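Local coordinates for protein glycosyltransferase (duf1792) (Streptococcus sanguinis, PDB 5V4A) that forms the C-terminal GT-D-fold glycosyltransferase domain of a longer protein, binding UDP and probably transferring sugar from a nucleotide-activated donor, at residues Ile145-Thr150 with Ile166-Cys171; Lys133-Trp138 with Asn157-Gly162; Trp138-Leu143 with Gly162-Lys167. All blocks are in the same frame, centred on the assembly; numbering follows the deposited sequence.

Contact 1 of 3, residues Ile145-Thr150 with Ile166-Cys171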
loop_
_atom_site.group_PDB
_atom_site.type_symbol
_atom_site.label_atom_id
_atom_site.label_comp_id
_atom_site.label_asym_id
_atom_site.label_seq_id
_atom_site.Cartn_x
_atom_site.Cartn_y
_atom_site.Cartn_z
ATOM N N ILE A 145 13.544 -4.927 -15.839
ATOM C CA ILE A 145 14.140 -5.571 -14.686
ATOM C C ILE A 145 15.592 -5.894 -15.014
ATOM O O ILE A 145 15.870 -6.591 -15.995
ATOM C CB ILE A 145 13.341 -6.826 -14.315
ATOM C CG1 ILE A 145 12.008 -6.436 -13.678
ATOM C CG2 ILE A 145 14.138 -7.748 -13.474
ATOM C CD1 ILE A 145 11.153 -7.625 -13.276
ATOM N N VAL A 146 16.511 -5.391 -14.197
ATOM C CA VAL A 146 17.952 -5.590 -14.380
ATOM C C VAL A 146 18.465 -6.404 -13.199
ATOM O O VAL A 146 18.547 -5.893 -12.074
ATOM C CB VAL A 146 18.686 -4.248 -14.501
ATOM C CG1 VAL A 146 20.131 -4.482 -14.929
ATOM C CG2 VAL A 146 17.966 -3.347 -15.516
ATOM N N GLU A 147 18.801 -7.674 -13.445
ATOM C CA GLU A 147 19.084 -8.616 -12.370
ATOM C C GLU A 147 20.109 -9.641 -12.839
ATOM O O GLU A 147 20.436 -9.733 -14.025
ATOM C CB GLU A 147 17.817 -9.348 -11.928
ATOM C CG GLU A 147 17.323 -10.359 -12.955
ATOM C CD GLU A 147 15.983 -11.004 -12.563
ATOM O OE1 GLU A 147 15.379 -11.684 -13.419
ATOM O OE2 GLU A 147 15.537 -10.823 -11.407
ATOM N N GLY A 148 20.606 -10.432 -11.881
ATOM C CA GLY A 148 21.545 -11.494 -12.191
ATOM C C GLY A 148 20.886 -12.787 -12.666
ATOM O O GLY A 148 19.670 -12.986 -12.590
ATOM N N LEU A 149 21.745 -13.687 -13.151
ATOM C CA LEU A 149 21.288 -14.929 -13.769
ATOM C C LEU A 149 20.437 -15.761 -12.810
ATOM O O LEU A 149 19.443 -16.366 -13.228
ATOM C CB LEU A 149 22.490 -15.739 -14.262
ATOM C CG LEU A 149 22.164 -17.039 -14.991
ATOM C CD1 LEU A 149 21.260 -16.771 -16.197
ATOM C CD2 LEU A 149 23.430 -17.790 -15.393
ATOM N N THR A 150 20.812 -15.811 -11.532
ATOM C CA THR A 150 20.118 -16.647 -10.552
ATOM C C THR A 150 19.022 -15.913 -9.799
ATOM O O THR A 150 18.266 -16.554 -9.062
ATOM C CB THR A 150 21.120 -17.235 -9.544
ATOM O OG1 THR A 150 21.735 -16.177 -8.793
ATOM C CG2 THR A 150 22.176 -18.087 -10.244
ATOM N N ILE A 166 6.901 -6.748 -18.799
ATOM C CA ILE A 166 8.232 -6.946 -18.233
ATOM C C ILE A 166 9.218 -7.248 -19.356
ATOM O O ILE A 166 8.970 -8.118 -20.203
ATOM C CB ILE A 166 8.258 -8.088 -17.189
ATOM C CG1 ILE A 166 7.290 -7.812 -16.037
ATOM C CG2 ILE A 166 9.665 -8.285 -16.646
ATOM C CD1 ILE A 166 7.198 -8.993 -15.070
ATOM N N LYS A 167 10.321 -6.502 -19.374
ATOM C CA LYS A 167 11.527 -6.866 -20.097
ATOM C C LYS A 167 12.643 -7.042 -19.076
ATOM O O LYS A 167 12.680 -6.355 -18.044
ATOM C CB LYS A 167 11.915 -5.796 -21.149
ATOM C CG LYS A 167 11.028 -5.801 -22.391
ATOM C CD LYS A 167 11.422 -4.746 -23.386
ATOM C CE LYS A 167 10.724 -4.930 -24.717
ATOM N NZ LYS A 167 11.033 -3.807 -25.642
ATOM N N ARG A 168 13.563 -7.958 -19.363
ATOM C CA ARG A 168 14.669 -8.198 -18.448
ATOM C C ARG A 168 16.006 -8.164 -19.172
ATOM O O ARG A 168 16.158 -8.697 -20.278
ATOM C CB ARG A 168 14.552 -9.562 -17.676
ATOM C CG ARG A 168 13.161 -9.918 -17.162
ATOM C CD ARG A 168 13.104 -11.274 -16.419
ATOM N NE ARG A 168 11.833 -11.471 -15.714
ATOM C CZ ARG A 168 11.672 -11.588 -14.392
ATOM N NH1 ARG A 168 12.702 -11.527 -13.561
ATOM N NH2 ARG A 168 10.447 -11.752 -13.887
ATOM N N ILE A 169 16.966 -7.518 -18.515
ATOM C CA ILE A 169 18.372 -7.524 -18.877
ATOM C C ILE A 169 19.051 -8.418 -17.855
ATOM O O ILE A 169 19.055 -8.088 -16.664
ATOM C CB ILE A 169 18.974 -6.110 -18.823
ATOM C CG1 ILE A 169 18.236 -5.124 -19.738
ATOM C CG2 ILE A 169 20.471 -6.138 -19.113
ATOM C CD1 ILE A 169 18.384 -5.369 -21.190
ATOM N N ILE A 170 19.605 -9.547 -18.304
ATOM C CA ILE A 170 20.206 -10.546 -17.420
ATOM C C ILE A 170 21.715 -10.320 -17.343
ATOM O O ILE A 170 22.393 -10.244 -18.377
ATOM C CB ILE A 170 19.912 -11.974 -17.910
ATOM C CG1 ILE A 170 18.406 -12.270 -17.959
ATOM C CG2 ILE A 170 20.618 -12.976 -17.016
ATOM C CD1 ILE A 170 17.603 -11.839 -16.732
ATOM N N CYS A 171 22.243 -10.244 -16.115
ATOM C CA CYS A 171 23.615 -9.839 -15.815
ATOM C C CYS A 171 24.356 -10.972 -15.123
ATOM O O CYS A 171 23.726 -11.988 -14.803
ATOM C CB CYS A 171 23.581 -8.599 -14.927
ATOM S SG CYS A 171 22.656 -7.256 -15.673
#
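Ile145 and Arg168 sit side by side on neighbouring parallel strands, 142-148 and 165-171, whose axes here approach to 4.6 Å. The strands are laced by a ladder of four backbone bonds: Ile145 N gives to Lys167 O, Ile169 N to Ile145 O, Glu147 N to Ile169 O, and Cys171 N to Glu147 O, the third being the longest at 3.3 Å.

Arg168 can be traced outward from its CB, which rests 3.7 Å from Ile145 O. With CG anti to the carbonyl carbon and the chain extended as far as NE, CD passes Glu147 OE1, and one face of the guanidinium is covered by Ile145 CD1, 4.1 Å from the plane and over its centre. At the tip, NH1 meets Glu147 OE1 at 2.7 Å in a salt bridge. The carboxylate oxygen lies close to the guanidinium plane, whereas NH1 reaches it on the syn side, 33° out of the carboxylate plane, and the bond is clearly bent (139° at the hydrogen). NE and NH2 are taken up by Gln266 OE1 and Ser153 O, while Glu147 OE2 receives Ser153 N, so this buried ion pair is held from several directions.

Apolar groups flank it: Ile145 CD1 touches Ile166 CG2 at 3.7 Å, and Ile170 CD1 lies alongside the Glu147 chain. On this same face, where the strand gives way to loop, Ile170 CG2 meets Leu149 CD1 at 3.9 Å. On the opposite face of the sheet Val146 CG1 packs on Cys171 SG at 3.8 Å, with helix 180-190 covering both.

Gly148 touches the bound UDP, and Pro172, directly after Cys171, also belongs to its site. Nucleotide held at the C-terminal ends of parallel strands is the arrangement of Rossmann-like glycosyltransferase sheets, here within the GT-D fold.

Contact 2 of 3, residues Lys133-Trp138 with Asn157-Gly162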
loop_
_atom_site.group_PDB
_atom_site.type_symbol
_atom_site.label_atom_id
_atom_site.label_comp_id
_atom_site.label_asym_id
_atom_site.label_seq_id
_atom_site.Cartn_x
_atom_site.Cartn_y
_atom_site.Cartn_z
ATOM N N LYS A 133 2.363 -1.748 -0.601
ATOM C CA LYS A 133 2.846 -0.446 -1.074
ATOM C C LYS A 133 3.972 -0.605 -2.088
ATOM O O LYS A 133 4.072 0.174 -3.050
ATOM C CB LYS A 133 3.296 0.399 0.113
ATOM C CG LYS A 133 2.129 0.892 0.973
ATOM C CD LYS A 133 2.503 2.103 1.804
ATOM C CE LYS A 133 3.015 1.725 3.152
ATOM N NZ LYS A 133 3.154 2.887 4.052
ATOM N N LEU A 134 4.820 -1.617 -1.898
ATOM C CA LEU A 134 5.841 -1.913 -2.895
ATOM C C LEU A 134 5.203 -2.256 -4.230
ATOM O O LEU A 134 5.599 -1.720 -5.269
ATOM C CB LEU A 134 6.724 -3.069 -2.422
ATOM C CG LEU A 134 7.854 -2.771 -1.440
ATOM C CD1 LEU A 134 8.213 -4.013 -0.623
ATOM C CD2 LEU A 134 9.104 -2.254 -2.184
ATOM N N LYS A 135 4.182 -3.133 -4.216
ATOM C CA LYS A 135 3.547 -3.522 -5.471
ATOM C C LYS A 135 2.939 -2.326 -6.181
ATOM O O LYS A 135 2.945 -2.280 -7.412
ATOM C CB LYS A 135 2.468 -4.595 -5.261
ATOM C CG LYS A 135 3.002 -5.971 -4.832
ATOM C CD LYS A 135 1.891 -6.967 -4.804
ATOM C CE LYS A 135 2.396 -8.343 -4.461
ATOM N NZ LYS A 135 1.224 -9.156 -4.050
ATOM N N GLN A 136 2.452 -1.339 -5.428
ATOM C CA GLN A 136 1.849 -0.158 -6.032
ATOM C C GLN A 136 2.876 0.678 -6.795
ATOM O O GLN A 136 2.500 1.452 -7.679
ATOM C CB GLN A 136 1.176 0.688 -4.946
ATOM C CG GLN A 136 0.215 1.763 -5.468
ATOM C CD GLN A 136 -1.019 1.191 -6.138
ATOM O OE1 GLN A 136 -1.431 0.068 -5.858
ATOM N NE2 GLN A 136 -1.607 1.960 -7.041
ATOM N N LEU A 137 4.158 0.528 -6.477
ATOM C CA LEU A 137 5.201 1.249 -7.202
ATOM C C LEU A 137 5.279 0.806 -8.656
ATOM O O LEU A 137 5.605 1.614 -9.535
ATOM C CB LEU A 137 6.543 1.044 -6.508
ATOM C CG LEU A 137 6.735 1.716 -5.151
ATOM C CD1 LEU A 137 8.037 1.233 -4.545
ATOM C CD2 LEU A 137 6.780 3.226 -5.313
ATOM N N TRP A 138 4.984 -0.460 -8.935
ATOM C CA TRP A 138 5.060 -0.951 -10.296
ATOM C C TRP A 138 3.726 -1.386 -10.877
ATOM O O TRP A 138 3.705 -1.851 -12.023
ATOM C CB TRP A 138 6.064 -2.109 -10.398
ATOM C CG TRP A 138 5.883 -3.285 -9.434
ATOM C CD1 TRP A 138 4.937 -4.274 -9.503
ATOM C CD2 TRP A 138 6.706 -3.600 -8.302
ATOM N NE1 TRP A 138 5.111 -5.171 -8.471
ATOM C CE2 TRP A 138 6.197 -4.788 -7.728
ATOM C CE3 TRP A 138 7.828 -3.003 -7.721
ATOM C CZ2 TRP A 138 6.769 -5.376 -6.599
ATOM C CZ3 TRP A 138 8.396 -3.601 -6.596
ATOM C CH2 TRP A 138 7.863 -4.769 -6.054
ATOM N N ASN A 157 6.156 -16.853 -8.458
ATOM C CA ASN A 157 5.278 -16.155 -7.531
ATOM C C ASN A 157 4.604 -15.019 -8.296
ATOM O O ASN A 157 4.867 -14.801 -9.482
ATOM C CB ASN A 157 6.063 -15.685 -6.298
ATOM C CG ASN A 157 7.140 -14.648 -6.641
ATOM O OD1 ASN A 157 6.833 -13.569 -7.135
ATOM N ND2 ASN A 157 8.403 -14.978 -6.380
ATOM N N ASP A 158 3.706 -14.304 -7.621
ATOM C CA ASP A 158 2.907 -13.263 -8.264
ATOM C C ASP A 158 3.381 -11.854 -7.913
ATOM O O ASP A 158 2.582 -10.903 -7.926
ATOM C CB ASP A 158 1.432 -13.445 -7.914
ATOM C CG ASP A 158 1.140 -13.149 -6.457
ATOM O OD1 ASP A 158 2.095 -13.121 -5.656
ATOM O OD2 ASP A 158 -0.043 -12.968 -6.107
ATOM N N LEU A 159 4.664 -11.710 -7.573
ATOM C CA LEU A 159 5.192 -10.411 -7.147
ATOM C C LEU A 159 4.904 -9.303 -8.162
ATOM O O LEU A 159 4.441 -8.212 -7.798
ATOM C CB LEU A 159 6.699 -10.524 -6.923
ATOM C CG LEU A 159 7.432 -9.848 -5.754
ATOM C CD1 LEU A 159 8.852 -9.506 -6.156
ATOM C CD2 LEU A 159 6.742 -8.639 -5.208
ATOM N N PHE A 160 5.176 -9.573 -9.440
ATOM C CA PHE A 160 5.087 -8.597 -10.522
ATOM C C PHE A 160 3.893 -8.840 -11.431
ATOM O O PHE A 160 3.826 -8.271 -12.527
ATOM C CB PHE A 160 6.386 -8.608 -11.342
ATOM C CG PHE A 160 7.602 -8.252 -10.544
ATOM C CD1 PHE A 160 7.706 -7.014 -9.936
ATOM C CD2 PHE A 160 8.654 -9.160 -10.404
ATOM C CE1 PHE A 160 8.832 -6.676 -9.196
ATOM C CE2 PHE A 160 9.778 -8.835 -9.666
ATOM C CZ PHE A 160 9.875 -7.593 -9.063
ATOM N N ASP A 161 2.934 -9.658 -10.997
ATOM C CA ASP A 161 1.784 -9.954 -11.839
ATOM C C ASP A 161 0.909 -8.720 -12.075
ATOM O O ASP A 161 0.132 -8.701 -13.036
ATOM C CB ASP A 161 0.965 -11.092 -11.219
ATOM C CG ASP A 161 1.608 -12.478 -11.419
ATOM O OD1 ASP A 161 2.783 -12.563 -11.854
ATOM O OD2 ASP A 161 0.933 -13.488 -11.111
ATOM N N GLY A 162 1.016 -7.700 -11.220
ATOM C CA GLY A 162 0.293 -6.453 -11.402
ATOM C C GLY A 162 0.933 -5.464 -12.355
ATOM O O GLY A 162 0.322 -4.433 -12.669
#
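Trp138 and Lys135, on the C-terminal part of helix 127-138, face the backbone of loop 157-162, with Lys135 CA 7.3 Å from Leu159 CA. The loop is built from an Asx turn, Asn157 OD1 taking Leu159 N, that runs into a type I beta turn from Asp158 to Asp161; in this GT-D fold it belongs to the connection between parallel strands 142-148 and 165-171.

The indole of Trp138 carries the contact. Its CG stands between the backbone N and the carbonyl carbon (chi1 53°), which lays the indole between its own helix and the loop. NE1 gives a hydrogen bond of 3.2 Å to Leu159 O, the acceptor lying 16° out of the indole plane. Leu134 O and Lys135 CA of its own helix lie over one face of the indole, near the rim; over the centre of the opposite face comes Phe160, whose CE1 lies 3.5 Å above the plane. The two ring planes are inclined at 57°, an oblique pairing that is neither stack nor T-shape.

Lys135 runs extended past Leu159 O, its CE coming to 3.9 Å. NZ and Asp158 OD1, at 4.4 Å, are too far apart for a salt bridge, and each hydrogen-bonds instead to Tyr228 OH on helix 224-233. Beside the bonded indole edge, Leu159 CD2 presses on Trp138 CZ2 at 3.5 Å.

Contact 3 of 3, residues Trp138-Leu143 with Gly162-Lys167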
loop_
_atom_site.group_PDB
_atom_site.type_symbol
_atom_site.label_atom_id
_atom_site.label_comp_id
_atom_site.label_asym_id
_atom_site.label_seq_id
_atom_site.Cartn_x
_atom_site.Cartn_y
_atom_site.Cartn_z
ATOM N N TRP A 138 4.984 -0.460 -8.935
ATOM C CA TRP A 138 5.060 -0.951 -10.296
ATOM C C TRP A 138 3.726 -1.386 -10.877
ATOM O O TRP A 138 3.705 -1.851 -12.023
ATOM C CB TRP A 138 6.064 -2.109 -10.398
ATOM C CG TRP A 138 5.883 -3.285 -9.434
ATOM C CD1 TRP A 138 4.937 -4.274 -9.503
ATOM C CD2 TRP A 138 6.706 -3.600 -8.302
ATOM N NE1 TRP A 138 5.111 -5.171 -8.471
ATOM C CE2 TRP A 138 6.197 -4.788 -7.728
ATOM C CE3 TRP A 138 7.828 -3.003 -7.721
ATOM C CZ2 TRP A 138 6.769 -5.376 -6.599
ATOM C CZ3 TRP A 138 8.396 -3.601 -6.596
ATOM C CH2 TRP A 138 7.863 -4.769 -6.054
ATOM N N GLN A 139 2.617 -1.247 -10.139
ATOM C CA GLN A 139 1.316 -1.652 -10.660
ATOM C C GLN A 139 1.011 -0.919 -11.962
ATOM O O GLN A 139 1.091 0.308 -12.026
ATOM C CB GLN A 139 0.210 -1.361 -9.639
ATOM C CG GLN A 139 0.114 -2.332 -8.494
ATOM C CD GLN A 139 0.034 -3.759 -8.968
ATOM O OE1 GLN A 139 -1.019 -4.219 -9.423
ATOM N NE2 GLN A 139 1.157 -4.469 -8.884
ATOM N N ASP A 140 0.670 -1.687 -13.002
ATOM C CA ASP A 140 0.260 -1.158 -14.310
ATOM C C ASP A 140 1.367 -0.376 -15.010
ATOM O O ASP A 140 1.090 0.474 -15.858
ATOM C CB ASP A 140 -1.002 -0.285 -14.190
ATOM C CG ASP A 140 -2.234 -1.084 -13.778
ATOM O OD1 ASP A 140 -2.791 -0.788 -12.696
ATOM O OD2 ASP A 140 -2.637 -2.007 -14.530
ATOM N N LYS A 141 2.628 -0.681 -14.701
ATOM C CA LYS A 141 3.777 -0.041 -15.328
ATOM C C LYS A 141 4.453 -1.028 -16.266
ATOM O O LYS A 141 4.462 -2.233 -16.008
ATOM C CB LYS A 141 4.792 0.428 -14.280
ATOM C CG LYS A 141 4.254 1.420 -13.255
ATOM C CD LYS A 141 3.885 2.743 -13.885
ATOM C CE LYS A 141 3.635 3.793 -12.825
ATOM N NZ LYS A 141 4.753 3.808 -11.841
ATOM N N ASP A 142 5.023 -0.525 -17.358
ATOM C CA ASP A 142 5.970 -1.337 -18.113
ATOM C C ASP A 142 7.323 -1.282 -17.418
ATOM O O ASP A 142 7.847 -0.202 -17.132
ATOM C CB ASP A 142 6.104 -0.879 -19.563
ATOM C CG ASP A 142 4.786 -0.861 -20.301
ATOM O OD1 ASP A 142 4.137 -1.919 -20.420
ATOM O OD2 ASP A 142 4.409 0.233 -20.788
ATOM N N LEU A 143 7.880 -2.454 -17.135
ATOM C CA LEU A 143 9.047 -2.598 -16.278
ATOM C C LEU A 143 10.257 -3.054 -17.094
ATOM O O LEU A 143 10.118 -3.848 -18.032
ATOM C CB LEU A 143 8.750 -3.626 -15.171
ATOM C CG LEU A 143 7.666 -3.265 -14.148
ATOM C CD1 LEU A 143 7.517 -4.365 -13.098
ATOM C CD2 LEU A 143 7.964 -1.937 -13.470
ATOM N N GLY A 162 1.016 -7.700 -11.220
ATOM C CA GLY A 162 0.293 -6.453 -11.402
ATOM C C GLY A 162 0.933 -5.464 -12.355
ATOM O O GLY A 162 0.322 -4.433 -12.669
ATOM N N ALA A 163 2.136 -5.755 -12.823
ATOM C CA ALA A 163 2.802 -4.896 -13.789
ATOM C C ALA A 163 2.126 -5.024 -15.148
ATOM O O ALA A 163 1.383 -5.973 -15.411
ATOM C CB ALA A 163 4.274 -5.267 -13.894
ATOM N N ARG A 164 2.330 -4.020 -15.998
ATOM C CA ARG A 164 1.742 -4.095 -17.329
ATOM C C ARG A 164 2.530 -5.030 -18.236
ATOM O O ARG A 164 1.945 -5.830 -18.976
ATOM C CB ARG A 164 1.639 -2.701 -17.952
ATOM C CG ARG A 164 1.073 -2.700 -19.370
ATOM C CD ARG A 164 -0.422 -3.099 -19.390
ATOM N NE ARG A 164 -1.175 -2.460 -18.314
ATOM C CZ ARG A 164 -1.598 -1.199 -18.352
ATOM N NH1 ARG A 164 -1.341 -0.444 -19.410
ATOM N NH2 ARG A 164 -2.276 -0.696 -17.330
ATOM N N SER A 165 3.854 -4.936 -18.199
ATOM C CA SER A 165 4.715 -5.756 -19.038
ATOM C C SER A 165 6.096 -5.753 -18.416
ATOM O O SER A 165 6.420 -4.883 -17.605
ATOM C CB SER A 165 4.774 -5.237 -20.476
ATOM O OG SER A 165 5.737 -4.205 -20.595
ATOM N N ILE A 166 6.901 -6.748 -18.799
ATOM C CA ILE A 166 8.232 -6.946 -18.233
ATOM C C ILE A 166 9.218 -7.248 -19.356
ATOM O O ILE A 166 8.970 -8.118 -20.203
ATOM C CB ILE A 166 8.258 -8.088 -17.189
ATOM C CG1 ILE A 166 7.290 -7.812 -16.037
ATOM C CG2 ILE A 166 9.665 -8.285 -16.646
ATOM C CD1 ILE A 166 7.198 -8.993 -15.070
ATOM N N LYS A 167 10.321 -6.502 -19.374
ATOM C CA LYS A 167 11.527 -6.866 -20.097
ATOM C C LYS A 167 12.643 -7.042 -19.076
ATOM O O LYS A 167 12.680 -6.355 -18.044
ATOM C CB LYS A 167 11.915 -5.796 -21.149
ATOM C CG LYS A 167 11.028 -5.801 -22.391
ATOM C CD LYS A 167 11.422 -4.746 -23.386
ATOM C CE LYS A 167 10.724 -4.930 -24.717
ATOM N NZ LYS A 167 11.033 -3.807 -25.642
HETATM O O HOH W 1 2.263 -6.848 -8.730
#
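Water 1 is gripped by three N-H groups: Gln139 NE2 reaches it at 2.6 Å, Gly162 N at 2.9 Å, and Trp138 NE1 only weakly, its N-H being given mainly to Leu159 O; the water lies in the plane of the indole edge. Gln139 is bent at chi2 (-52°), which folds its amide back over Gly162, with OE1 3.3 Å from Gly162 CA; NE2 also gives to Lys135 O.

Next comes a type II turn from Trp138 to Lys141. Asp140, at its third position with positive phi, sends its N to Gly162 O at 2.8 Å, and Lys141 O then takes Arg164 N. Beyond the turn the chains settle into parallel strands, Leu143 N giving to Ser165 O and Leu143 O taking Lys167 N.

Along the partly exposed side the side chains are charged or polar. Arg164, bent at chi2 and chi3, curls back so that NH2 makes a salt bridge to Asp140 OD2 at 3.1 Å; the acceptor sits near the guanidinium plane, but the donor comes from above the carboxylate, 40° out of its plane. Ser165 OG gives to Asp142 OD1 at 2.8 Å on the anti side, while OG accepts from Arg194 NH1. Inward, Leu143 CD1 and Ala163 CB meet tightly at 3.5 Å.

Asp140 OD1 makes a weak hydrogen bond to Gln139 NE2 of the second subunit. The chemistry thus divides: backbone bonds set the register of the strands and the water ties the preceding turn to Gly162, while the charge of Asp140 is probably offset by Arg164 and Asp142 is held by the hydroxyl of Ser165.

In the fold
Contacts 1 and 3 are two ends of one strand pair, 142-148 with 165-171, sharing Ile166 and Lys167. Contact 1 is the buried end beside UDP, where even the ion pair is enclosed; contact 3 is the partly exposed entrance, with a water, surface charges and the second subunit nearby. Contact 2 joins the helix preceding this pair to the loop between its strands, and is mainly aromatic and apolar with one indole bond. It shares Trp138 and Gly162 with contact 3, and both reach the second subunit. Phe160 ties all three together: its ring touches Ile145 and Leu143, and its CB packs on Ile166 CD1.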